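Local coordinates for protein Alpha/beta hydrolase (Pectobacterium atrosepticum SCRI1043, PDB 3BDV) that is uncharacterised but probably acts as a serine hydrolase of the alpha/beta-hydrolase fold, and binds calcium in the crystal, at residues Thr128-Leu138 / Ser153-Ile164; Ser15-Leu26 / Cys72-Phe83. One frame throughout, in Å; residues are numbered along the deposited sequence.

Overall arrangement
Both interactions join parallel neighbours of the same six-stranded sheet. Interaction 2 pairs strands 19-23 and 76-81 in its buried interior, whereas interaction 1 pairs 128-132 with the edge strand 154-157 and is only partly buried. Their chemistry differs accordingly. Interaction 2 is mainly backbone bonding with aliphatic packing on both faces; the loops of interaction 1 add a dense set of serine, histidine and carboxylate bonds. Although their centres lie 19 Å apart, they meet at the C-terminal ends of the strands. There His-163 O probably accepts from His-81 NE2, and the His-163 ring packs against Ser-82, an arrangement consistent with a serine-hydrolase active site.

Interaction 1. Residues Thr128-Leu138 / Ser153-Ile164; sequences TLTFASHNDPL and SELVDVGEAGHI
In the beta-alpha-beta unit formed by strand 128-132, helix 141-151 and strand 154-157, the loops that follow the two strands bring Asp-136 beside His-163, a placement consistent with the acid and histidine of an alpha/beta-hydrolase triad. His-163 ND1 donates to Asp-136 OD1 at 2.8 Å, approaching from above the carboxylate, whose plane is turned 61° from the ring. Leu-138 N reaches the same oxygen from the opposite face at 3.0 Å, closing an Asx turn, so two donors grip OD1. With CG anti to the backbone N (chi1 -174°), the imidazole swings out beside Asp-136, and Leu-138 CD1 touches its CE1.

Ser-133 ties the two loops together. Its OG accepts from Ala-161 N and donates in the carbonyl plane to Gly-162 O at 2.7 Å, while Asn-135 OD1 takes the N-H of Gly-162.

Between the strands the backbone bonds are those of a parallel pair, among them Val-156 N to Thr-130 O. Val-156 CG1 lies 3.6 Å from CD2 of Phe-131, whose ring edge is met by Val-158 CG1; Trp-173 meets this ring edge-to-face. On the other face of the sheet, Leu-155 CD2 touches Ala-132 CB, and helix 141-151 covers both residues.

At the exposed margin His-134 and Asp-157 cross at about a right angle: NE2 donates to the syn side of Asp-157 OD2 at 2.9 Å, from 30° out of the carboxylate plane, although that oxygen lies in the ring plane.

Interaction 2. Residues Ser15-Leu26 / Cys72-Phe83; sequences SQQLTMVLVPGL and CTQPVILIGHSF
Strands 19-23 and 76-81, adjacent interior strands in the parallel sheet of the alpha/beta-hydrolase fold, are held first by their backbones. Thr-19, Val-21 and Val-23 each donate and accept, from Thr-19 N to Pro-75 O (2.9 Å) through to His-81 N on Val-23 O (3.1 Å).

Apolar contacts fill both faces. On one, the selenium of Met-20 (a selenomethionine) lies alongside Ile-77, 3.9 Å from its CB, and Ile-79 CD1 reaches Met-20 CB; helix 174-185 packs over these residues. On the other face one pair is tight: Val-21 CG2 lies 3.3 Å from Val-76 CG1. Leu-78 CD2 runs beside Val-21 CB, all beneath helix 58-70. That helix also carries Glu-68, a calcium ligand that touches Val-21.

Polar side chains act at the two ends. Ahead of the strands, Gln-74 extends across Thr-19, and its NE2 donates to Thr-19 OG1 at 2.7 Å, with the hydroxyl close to the amide plane. Thr-19 has chi1 -67°, which sets OG1 anti to its carbonyl carbon and turns the hydroxyl to that amide; a water links it to Thr-73 N.

At the C-terminal end, Ser-82 takes a positive phi (58°) with psi -120° between strand and helix, consistent with the strained turn of a nucleophile elbow. Beside it, His-81 ND1 meets a water at 2.9 Å that accepts from Gly-25 N at 2.8 Å, while NE2 is engaged by the loop bearing His-163.

Interaction 1. Residues Thr128-Leu138 / Ser153-Ile164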
loop_
_atom_site.group_PDB
_atom_site.type_symbol
_atom_site.label_atom_id
_atom_site.label_comp_id
_atom_site.label_asym_id
_atom_site.label_seq_id
_atom_site.Cartn_x
_atom_site.Cartn_y
_atom_site.Cartn_z
ATOM N N THR A 128 3.008 4.061 9.329
ATOM C CA THR A 128 2.928 4.230 7.883
ATOM C C THR A 128 4.323 4.313 7.216
ATOM O O THR A 128 5.235 4.985 7.695
ATOM C CB THR A 128 2.093 5.498 7.581
ATOM O OG1 THR A 128 0.805 5.392 8.243
ATOM C CG2 THR A 128 1.872 5.753 6.118
ATOM N N LEU A 129 4.438 3.646 6.088
ATOM C CA LEU A 129 5.597 3.698 5.236
ATOM C C LEU A 129 5.143 4.161 3.831
ATOM O O LEU A 129 4.215 3.576 3.274
ATOM C CB LEU A 129 6.173 2.305 5.155
ATOM C CG LEU A 129 7.560 2.001 4.713
ATOM C CD1 LEU A 129 8.551 2.643 5.679
ATOM C CD2 LEU A 129 7.627 0.438 4.696
ATOM N N THR A 130 5.844 5.147 3.252
ATOM C CA THR A 130 5.505 5.706 1.945
ATOM C C THR A 130 6.694 5.576 1.003
ATOM O O THR A 130 7.797 5.956 1.384
ATOM C CB THR A 130 5.068 7.175 2.039
ATOM O OG1 THR A 130 3.879 7.253 2.844
ATOM C CG2 THR A 130 4.752 7.796 0.627
ATOM N N PHE A 131 6.468 5.069 -0.199
ATOM C CA PHE A 131 7.535 4.929 -1.197
ATOM C C PHE A 131 7.211 5.920 -2.312
ATOM O O PHE A 131 6.074 5.944 -2.814
ATOM C CB PHE A 131 7.544 3.526 -1.791
ATOM C CG PHE A 131 7.909 2.470 -0.800
ATOM C CD1 PHE A 131 7.006 2.014 0.123
ATOM C CD2 PHE A 131 9.167 1.909 -0.804
ATOM C CE1 PHE A 131 7.374 1.056 1.062
ATOM C CE2 PHE A 131 9.516 0.946 0.126
ATOM C CZ PHE A 131 8.635 0.531 1.059
ATOM N N ALA A 132 8.190 6.744 -2.660
ATOM C CA ALA A 132 7.991 7.850 -3.614
ATOM C C ALA A 132 9.059 7.803 -4.692
ATOM O O ALA A 132 10.205 7.610 -4.415
ATOM C CB ALA A 132 8.007 9.179 -2.885
ATOM N N SER A 133 8.640 8.009 -5.937
ATOM C CA SER A 133 9.530 8.073 -7.107
ATOM C C SER A 133 9.793 9.552 -7.514
ATOM O O SER A 133 8.981 10.460 -7.208
ATOM C CB SER A 133 8.862 7.299 -8.247
ATOM O OG SER A 133 9.471 7.548 -9.484
ATOM N N HIS A 134 10.936 9.789 -8.176
ATOM C CA HIS A 134 11.208 11.130 -8.658
ATOM C C HIS A 134 10.612 11.433 -10.029
ATOM O O HIS A 134 10.709 12.564 -10.470
ATOM C CB HIS A 134 12.704 11.403 -8.746
ATOM C CG HIS A 134 13.322 11.658 -7.428
ATOM N ND1 HIS A 134 13.630 12.930 -6.996
ATOM C CD2 HIS A 134 13.601 10.817 -6.405
ATOM C CE1 HIS A 134 14.129 12.847 -5.771
ATOM N NE2 HIS A 134 14.162 11.578 -5.408
ATOM N N ASN A 135 10.107 10.419 -10.728
ATOM C CA ASN A 135 9.426 10.593 -12.042
ATOM C C ASN A 135 8.094 9.848 -12.166
ATOM O O ASN A 135 7.782 9.196 -13.170
ATOM C CB ASN A 135 10.351 10.310 -13.207
ATOM C CG ASN A 135 10.755 8.857 -13.318
ATOM O OD1 ASN A 135 10.690 8.092 -12.342
ATOM N ND2 ASN A 135 11.221 8.475 -14.515
ATOM N N ASP A 136 7.286 10.036 -11.143
ATOM C CA ASP A 136 5.939 9.495 -11.088
ATOM C C ASP A 136 5.016 10.579 -11.614
ATOM O O ASP A 136 4.916 11.624 -10.997
ATOM C CB ASP A 136 5.583 9.199 -9.635
ATOM C CG ASP A 136 4.203 8.648 -9.477
ATOM O OD1 ASP A 136 3.447 8.619 -10.472
ATOM O OD2 ASP A 136 3.870 8.232 -8.350
ATOM N N PRO A 137 4.301 10.323 -12.704
ATOM C CA PRO A 137 3.431 11.398 -13.226
ATOM C C PRO A 137 2.369 11.916 -12.279
ATOM O O PRO A 137 1.903 13.046 -12.461
ATOM C CB PRO A 137 2.807 10.748 -14.463
ATOM C CG PRO A 137 3.893 9.833 -14.943
ATOM C CD PRO A 137 4.362 9.195 -13.668
ATOM N N LEU A 138 1.972 11.116 -11.307
ATOM C CA LEU A 138 0.848 11.509 -10.460
ATOM C C LEU A 138 1.273 12.114 -9.142
ATOM O O LEU A 138 0.418 12.607 -8.435
ATOM C CB LEU A 138 -0.107 10.326 -10.220
ATOM C CG LEU A 138 -0.707 9.749 -11.495
ATOM C CD1 LEU A 138 -1.837 8.785 -11.228
ATOM C CD2 LEU A 138 -1.089 10.927 -12.436
ATOM N N SER A 153 4.531 9.645 8.159
ATOM C CA SER A 153 4.985 8.430 7.543
ATOM C C SER A 153 6.475 8.507 7.287
ATOM O O SER A 153 6.999 9.566 6.981
ATOM C CB SER A 153 4.252 8.290 6.201
ATOM O OG SER A 153 4.753 7.221 5.420
ATOM N N GLU A 154 7.159 7.356 7.338
ATOM C CA GLU A 154 8.517 7.253 6.869
ATOM C C GLU A 154 8.459 7.404 5.351
ATOM O O GLU A 154 7.515 6.898 4.729
ATOM C CB GLU A 154 9.082 5.865 7.159
ATOM C CG GLU A 154 10.479 5.841 7.623
ATOM C CD GLU A 154 10.970 4.428 7.954
ATOM O OE1 GLU A 154 10.239 3.676 8.625
ATOM O OE2 GLU A 154 12.077 4.095 7.529
ATOM N N LEU A 155 9.452 8.058 4.771
ATOM C CA LEU A 155 9.490 8.314 3.334
ATOM C C LEU A 155 10.681 7.632 2.711
ATOM O O LEU A 155 11.813 7.933 3.044
ATOM C CB LEU A 155 9.544 9.818 3.066
ATOM C CG LEU A 155 9.334 10.362 1.641
ATOM C CD1 LEU A 155 10.688 10.299 0.798
ATOM C CD2 LEU A 155 8.174 9.685 0.900
ATOM N N VAL A 156 10.394 6.711 1.806
ATOM C CA VAL A 156 11.404 5.903 1.128
ATOM C C VAL A 156 11.489 6.370 -0.292
ATOM O O VAL A 156 10.536 6.224 -1.048
ATOM C CB VAL A 156 11.064 4.409 1.182
ATOM C CG1 VAL A 156 12.146 3.546 0.419
ATOM C CG2 VAL A 156 10.923 3.982 2.650
ATOM N N ASP A 157 12.605 7.013 -0.590
ATOM C CA ASP A 157 12.960 7.483 -1.950
ATOM C C ASP A 157 13.498 6.321 -2.799
ATOM O O ASP A 157 14.555 5.796 -2.518
ATOM C CB ASP A 157 13.996 8.603 -1.776
ATOM C CG ASP A 157 14.432 9.236 -3.071
ATOM O OD1 ASP A 157 14.148 8.689 -4.154
ATOM O OD2 ASP A 157 15.047 10.321 -2.982
ATOM N N VAL A 158 12.724 5.918 -3.817
ATOM C CA VAL A 158 13.049 4.809 -4.718
ATOM C C VAL A 158 13.658 5.326 -6.033
ATOM O O VAL A 158 13.774 4.588 -7.003
ATOM C CB VAL A 158 11.840 3.846 -4.951
ATOM C CG1 VAL A 158 11.448 3.170 -3.621
ATOM C CG2 VAL A 158 10.655 4.592 -5.573
ATOM N N GLY A 159 14.090 6.571 -6.055
ATOM C CA GLY A 159 14.738 7.104 -7.239
ATOM C C GLY A 159 13.783 7.311 -8.399
ATOM O O GLY A 159 12.585 7.536 -8.206
ATOM N N GLU A 160 14.321 7.229 -9.614
ATOM C CA GLU A 160 13.495 7.340 -10.803
ATOM C C GLU A 160 12.871 6.001 -11.092
ATOM O O GLU A 160 13.432 5.222 -11.828
ATOM C CB GLU A 160 14.305 7.847 -12.004
ATOM C CG GLU A 160 14.499 9.302 -11.948
ATOM C CD GLU A 160 15.363 9.829 -13.083
ATOM O OE1 GLU A 160 15.681 9.086 -14.013
ATOM O OE2 GLU A 160 15.704 10.997 -13.028
ATOM N N ALA A 161 11.715 5.748 -10.490
ATOM C CA ALA A 161 11.046 4.483 -10.587
ATOM C C ALA A 161 9.720 4.600 -11.328
ATOM O O ALA A 161 8.784 3.783 -11.117
ATOM C CB ALA A 161 10.822 3.888 -9.193
ATOM N N GLY A 162 9.618 5.610 -12.178
ATOM C CA GLY A 162 8.325 5.872 -12.827
ATOM C C GLY A 162 7.158 5.925 -11.835
ATOM O O GLY A 162 7.263 6.504 -10.731
ATOM N N HIS A 163 6.055 5.278 -12.211
ATOM C CA HIS A 163 4.844 5.165 -11.399
ATOM C C HIS A 163 4.826 3.908 -10.501
ATOM O O HIS A 163 3.841 3.653 -9.818
ATOM C CB HIS A 163 3.615 5.234 -12.322
ATOM C CG HIS A 163 2.296 5.280 -11.641
ATOM N ND1 HIS A 163 1.967 6.229 -10.691
ATOM C CD2 HIS A 163 1.207 4.486 -11.778
ATOM C CE1 HIS A 163 0.718 6.032 -10.302
ATOM N NE2 HIS A 163 0.236 4.971 -10.933
ATOM N N ILE A 164 5.955 3.212 -10.451
ATOM C CA ILE A 164 6.189 2.018 -9.627
ATOM C C ILE A 164 5.138 0.970 -10.024
ATOM O O ILE A 164 4.279 0.585 -9.256
ATOM C CB ILE A 164 6.222 2.306 -8.060
ATOM C CG1 ILE A 164 7.018 3.573 -7.713
ATOM C CG2 ILE A 164 6.877 1.094 -7.313
ATOM C CD1 ILE A 164 7.152 3.838 -6.222
HETATM O O HOH W 1 7.072 3.810 10.064
#

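Interaction 2. Residues Ser15-Leu26 / Cys72-Phe83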
loop_
_atom_site.group_PDB
_atom_site.type_symbol
_atom_site.label_atom_id
_atom_site.label_comp_id
_atom_site.label_asym_id
_atom_site.label_seq_id
_atom_site.Cartn_x
_atom_site.Cartn_y
_atom_site.Cartn_z
ATOM N N SER A 15 3.052 -13.425 8.535
ATOM C CA SER A 15 1.711 -13.828 8.139
ATOM C C SER A 15 1.003 -14.740 9.139
ATOM O O SER A 15 -0.214 -14.831 9.144
ATOM C CB SER A 15 1.766 -14.457 6.751
ATOM O OG SER A 15 2.091 -13.459 5.800
ATOM N N GLN A 16 1.741 -15.374 10.026
ATOM C CA GLN A 16 1.107 -16.136 11.112
ATOM C C GLN A 16 0.262 -15.244 12.034
ATOM O O GLN A 16 -0.595 -15.756 12.759
ATOM C CB GLN A 16 2.135 -16.851 11.994
ATOM C CG GLN A 16 3.226 -17.609 11.275
ATOM C CD GLN A 16 2.759 -18.906 10.683
ATOM O OE1 GLN A 16 1.761 -18.962 9.963
ATOM N NE2 GLN A 16 3.498 -19.973 10.974
ATOM N N GLN A 17 0.546 -13.936 12.052
ATOM C CA GLN A 17 -0.113 -13.015 12.979
ATOM C C GLN A 17 -0.717 -11.731 12.386
ATOM O O GLN A 17 -1.524 -11.092 13.028
ATOM C CB GLN A 17 0.867 -12.611 14.058
ATOM C CG GLN A 17 1.287 -13.747 14.991
ATOM C CD GLN A 17 2.051 -13.204 16.188
ATOM O OE1 GLN A 17 1.535 -12.382 16.932
ATOM N NE2 GLN A 17 3.290 -13.647 16.365
ATOM N N LEU A 18 -0.286 -11.335 11.189
ATOM C CA LEU A 18 -0.807 -10.160 10.499
ATOM C C LEU A 18 -1.262 -10.561 9.113
ATOM O O LEU A 18 -0.668 -11.426 8.505
ATOM C CB LEU A 18 0.275 -9.089 10.322
ATOM C CG LEU A 18 0.863 -8.528 11.607
ATOM C CD1 LEU A 18 2.022 -7.578 11.328
ATOM C CD2 LEU A 18 -0.248 -7.836 12.440
ATOM N N THR A 19 -2.287 -9.886 8.615
ATOM C CA THR A 19 -2.787 -10.172 7.286
ATOM C C THR A 19 -2.456 -9.015 6.363
ATOM O O THR A 19 -2.781 -7.859 6.683
ATOM C CB THR A 19 -4.317 -10.370 7.351
ATOM O OG1 THR A 19 -4.596 -11.557 8.098
ATOM C CG2 THR A 19 -4.938 -10.492 5.974
HETATM N N MSE A 20 -1.815 -9.308 5.247
HETATM C CA MSE A 20 -1.565 -8.287 4.245
HETATM C C MSE A 20 -2.784 -8.156 3.362
HETATM O O MSE A 20 -3.284 -9.156 2.862
HETATM C CB MSE A 20 -0.415 -8.684 3.341
HETATM C CG MSE A 20 0.852 -9.040 4.039
HETATM SE SE MSE A 20 1.539 -7.779 5.285
HETATM C CE MSE A 20 3.341 -8.463 5.449
ATOM N N VAL A 21 -3.214 -6.920 3.129
ATOM C CA VAL A 21 -4.286 -6.624 2.177
ATOM C C VAL A 21 -3.758 -5.740 1.029
ATOM O O VAL A 21 -3.409 -4.591 1.259
ATOM C CB VAL A 21 -5.500 -5.994 2.874
ATOM C CG1 VAL A 21 -6.586 -5.761 1.852
ATOM C CG2 VAL A 21 -6.018 -6.910 4.002
ATOM N N LEU A 22 -3.737 -6.292 -0.190
ATOM C CA LEU A 22 -3.337 -5.560 -1.380
ATOM C C LEU A 22 -4.462 -4.675 -1.909
ATOM O O LEU A 22 -5.555 -5.161 -2.154
ATOM C CB LEU A 22 -2.888 -6.512 -2.494
ATOM C CG LEU A 22 -1.713 -7.385 -2.108
ATOM C CD1 LEU A 22 -1.695 -8.603 -3.065
ATOM C CD2 LEU A 22 -0.384 -6.574 -2.156
ATOM N N VAL A 23 -4.196 -3.373 -2.000
ATOM C CA VAL A 23 -5.129 -2.376 -2.548
ATOM C C VAL A 23 -4.615 -1.738 -3.855
ATOM O O VAL A 23 -3.856 -0.787 -3.821
ATOM C CB VAL A 23 -5.432 -1.254 -1.542
ATOM C CG1 VAL A 23 -6.588 -0.396 -2.024
ATOM C CG2 VAL A 23 -5.748 -1.856 -0.113
ATOM N N PRO A 24 -5.036 -2.265 -5.016
ATOM C CA PRO A 24 -4.662 -1.661 -6.301
ATOM C C PRO A 24 -5.312 -0.319 -6.547
ATOM O O PRO A 24 -6.324 0.013 -5.901
ATOM C CB PRO A 24 -5.125 -2.703 -7.339
ATOM C CG PRO A 24 -5.234 -3.987 -6.540
ATOM C CD PRO A 24 -5.771 -3.529 -5.212
ATOM N N GLY A 25 -4.734 0.419 -7.491
ATOM C CA GLY A 25 -5.346 1.634 -7.984
ATOM C C GLY A 25 -6.197 1.437 -9.234
ATOM O O GLY A 25 -6.699 0.359 -9.508
ATOM N N LEU A 26 -6.314 2.508 -10.023
ATOM C CA LEU A 26 -7.158 2.507 -11.216
ATOM C C LEU A 26 -6.796 1.381 -12.179
ATOM O O LEU A 26 -5.608 1.142 -12.454
ATOM C CB LEU A 26 -7.032 3.860 -11.932
ATOM C CG LEU A 26 -8.196 4.304 -12.828
ATOM C CD1 LEU A 26 -9.386 4.786 -12.020
ATOM C CD2 LEU A 26 -7.718 5.412 -13.773
ATOM N N CYS A 72 -11.554 -10.214 7.970
ATOM C CA CYS A 72 -10.214 -10.480 8.490
ATOM C C CYS A 72 -10.228 -10.867 9.975
ATOM O O CYS A 72 -10.912 -10.247 10.790
ATOM C CB CYS A 72 -9.325 -9.269 8.306
ATOM S SG CYS A 72 -8.887 -9.009 6.584
ATOM N N THR A 73 -9.433 -11.871 10.324
ATOM C CA THR A 73 -9.372 -12.347 11.705
ATOM C C THR A 73 -8.163 -11.777 12.470
ATOM O O THR A 73 -8.118 -11.819 13.697
ATOM C CB THR A 73 -9.318 -13.856 11.707
ATOM O OG1 THR A 73 -8.294 -14.285 10.801
ATOM C CG2 THR A 73 -10.656 -14.419 11.251
ATOM N N GLN A 74 -7.185 -11.243 11.748
ATOM C CA GLN A 74 -5.982 -10.704 12.368
ATOM C C GLN A 74 -5.922 -9.210 12.019
ATOM O O GLN A 74 -6.670 -8.745 11.147
ATOM C CB GLN A 74 -4.738 -11.391 11.799
ATOM C CG GLN A 74 -4.824 -12.886 11.689
ATOM C CD GLN A 74 -3.569 -13.492 11.117
ATOM O OE1 GLN A 74 -2.927 -14.333 11.739
ATOM N NE2 GLN A 74 -3.206 -13.065 9.929
ATOM N N PRO A 75 -5.048 -8.460 12.698
ATOM C CA PRO A 75 -4.772 -7.092 12.288
ATOM C C PRO A 75 -4.176 -7.080 10.887
ATOM O O PRO A 75 -3.406 -7.990 10.539
ATOM C CB PRO A 75 -3.755 -6.620 13.299
ATOM C CG PRO A 75 -3.899 -7.542 14.447
ATOM C CD PRO A 75 -4.211 -8.853 13.832
ATOM N N VAL A 76 -4.492 -6.027 10.120
ATOM C CA VAL A 76 -4.180 -5.956 8.721
ATOM C C VAL A 76 -3.109 -4.897 8.462
ATOM O O VAL A 76 -3.051 -3.879 9.147
ATOM C CB VAL A 76 -5.435 -5.635 7.902
ATOM C CG1 VAL A 76 -5.091 -5.098 6.559
ATOM C CG2 VAL A 76 -6.306 -6.872 7.777
ATOM N N ILE A 77 -2.267 -5.164 7.480
ATOM C CA ILE A 77 -1.460 -4.105 6.862
ATOM C C ILE A 77 -2.014 -3.836 5.484
ATOM O O ILE A 77 -2.067 -4.749 4.659
ATOM C CB ILE A 77 0.038 -4.482 6.762
ATOM C CG1 ILE A 77 0.625 -4.662 8.168
ATOM C CG2 ILE A 77 0.786 -3.402 5.998
ATOM C CD1 ILE A 77 2.046 -5.207 8.239
ATOM N N LEU A 78 -2.485 -2.609 5.251
ATOM C CA LEU A 78 -2.987 -2.228 3.901
ATOM C C LEU A 78 -1.806 -1.878 3.021
ATOM O O LEU A 78 -0.977 -1.076 3.404
ATOM C CB LEU A 78 -3.915 -1.026 3.996
ATOM C CG LEU A 78 -5.239 -1.251 4.748
ATOM C CD1 LEU A 78 -6.026 0.050 4.757
ATOM C CD2 LEU A 78 -6.035 -2.422 4.156
ATOM N N ILE A 79 -1.708 -2.486 1.850
ATOM C CA ILE A 79 -0.536 -2.234 0.953
ATOM C C ILE A 79 -1.167 -1.642 -0.319
ATOM O O ILE A 79 -1.767 -2.343 -1.171
ATOM C CB ILE A 79 0.266 -3.499 0.660
ATOM C CG1 ILE A 79 0.823 -4.164 1.923
ATOM C CG2 ILE A 79 1.384 -3.203 -0.367
ATOM C CD1 ILE A 79 1.437 -5.549 1.720
ATOM N N GLY A 80 -1.084 -0.318 -0.419
ATOM C CA GLY A 80 -1.748 0.415 -1.473
ATOM C C GLY A 80 -0.859 0.929 -2.601
ATOM O O GLY A 80 0.275 1.279 -2.361
ATOM N N HIS A 81 -1.416 1.057 -3.798
ATOM C CA HIS A 81 -0.712 1.696 -4.907
ATOM C C HIS A 81 -1.541 2.852 -5.448
ATOM O O HIS A 81 -2.704 2.662 -5.792
ATOM C CB HIS A 81 -0.442 0.685 -6.048
ATOM C CG HIS A 81 0.287 1.262 -7.230
ATOM N ND1 HIS A 81 -0.180 1.170 -8.523
ATOM C CD2 HIS A 81 1.441 1.968 -7.299
ATOM C CE1 HIS A 81 0.663 1.780 -9.337
ATOM N NE2 HIS A 81 1.671 2.257 -8.621
ATOM N N SER A 82 -0.939 4.036 -5.559
ATOM C CA SER A 82 -1.575 5.162 -6.270
ATOM C C SER A 82 -2.955 5.550 -5.672
ATOM O O SER A 82 -3.050 5.870 -4.484
ATOM C CB SER A 82 -1.622 4.861 -7.769
ATOM O OG SER A 82 -1.801 6.078 -8.511
ATOM N N PHE A 83 -4.040 5.480 -6.453
ATOM C CA PHE A 83 -5.344 5.719 -5.887
ATOM C C PHE A 83 -5.670 4.780 -4.723
ATOM O O PHE A 83 -6.317 5.181 -3.755
ATOM C CB PHE A 83 -6.430 5.658 -6.965
ATOM C CG PHE A 83 -7.759 6.191 -6.504
ATOM C CD1 PHE A 83 -7.995 7.555 -6.467
ATOM C CD2 PHE A 83 -8.801 5.343 -6.228
ATOM C CE1 PHE A 83 -9.265 8.065 -6.065
ATOM C CE2 PHE A 83 -10.037 5.830 -5.829
ATOM C CZ PHE A 83 -10.273 7.194 -5.769
HETATM O O HOH W 2 -7.118 -12.550 8.416
HETATM O O HOH W 3 -2.545 -0.457 -9.064
#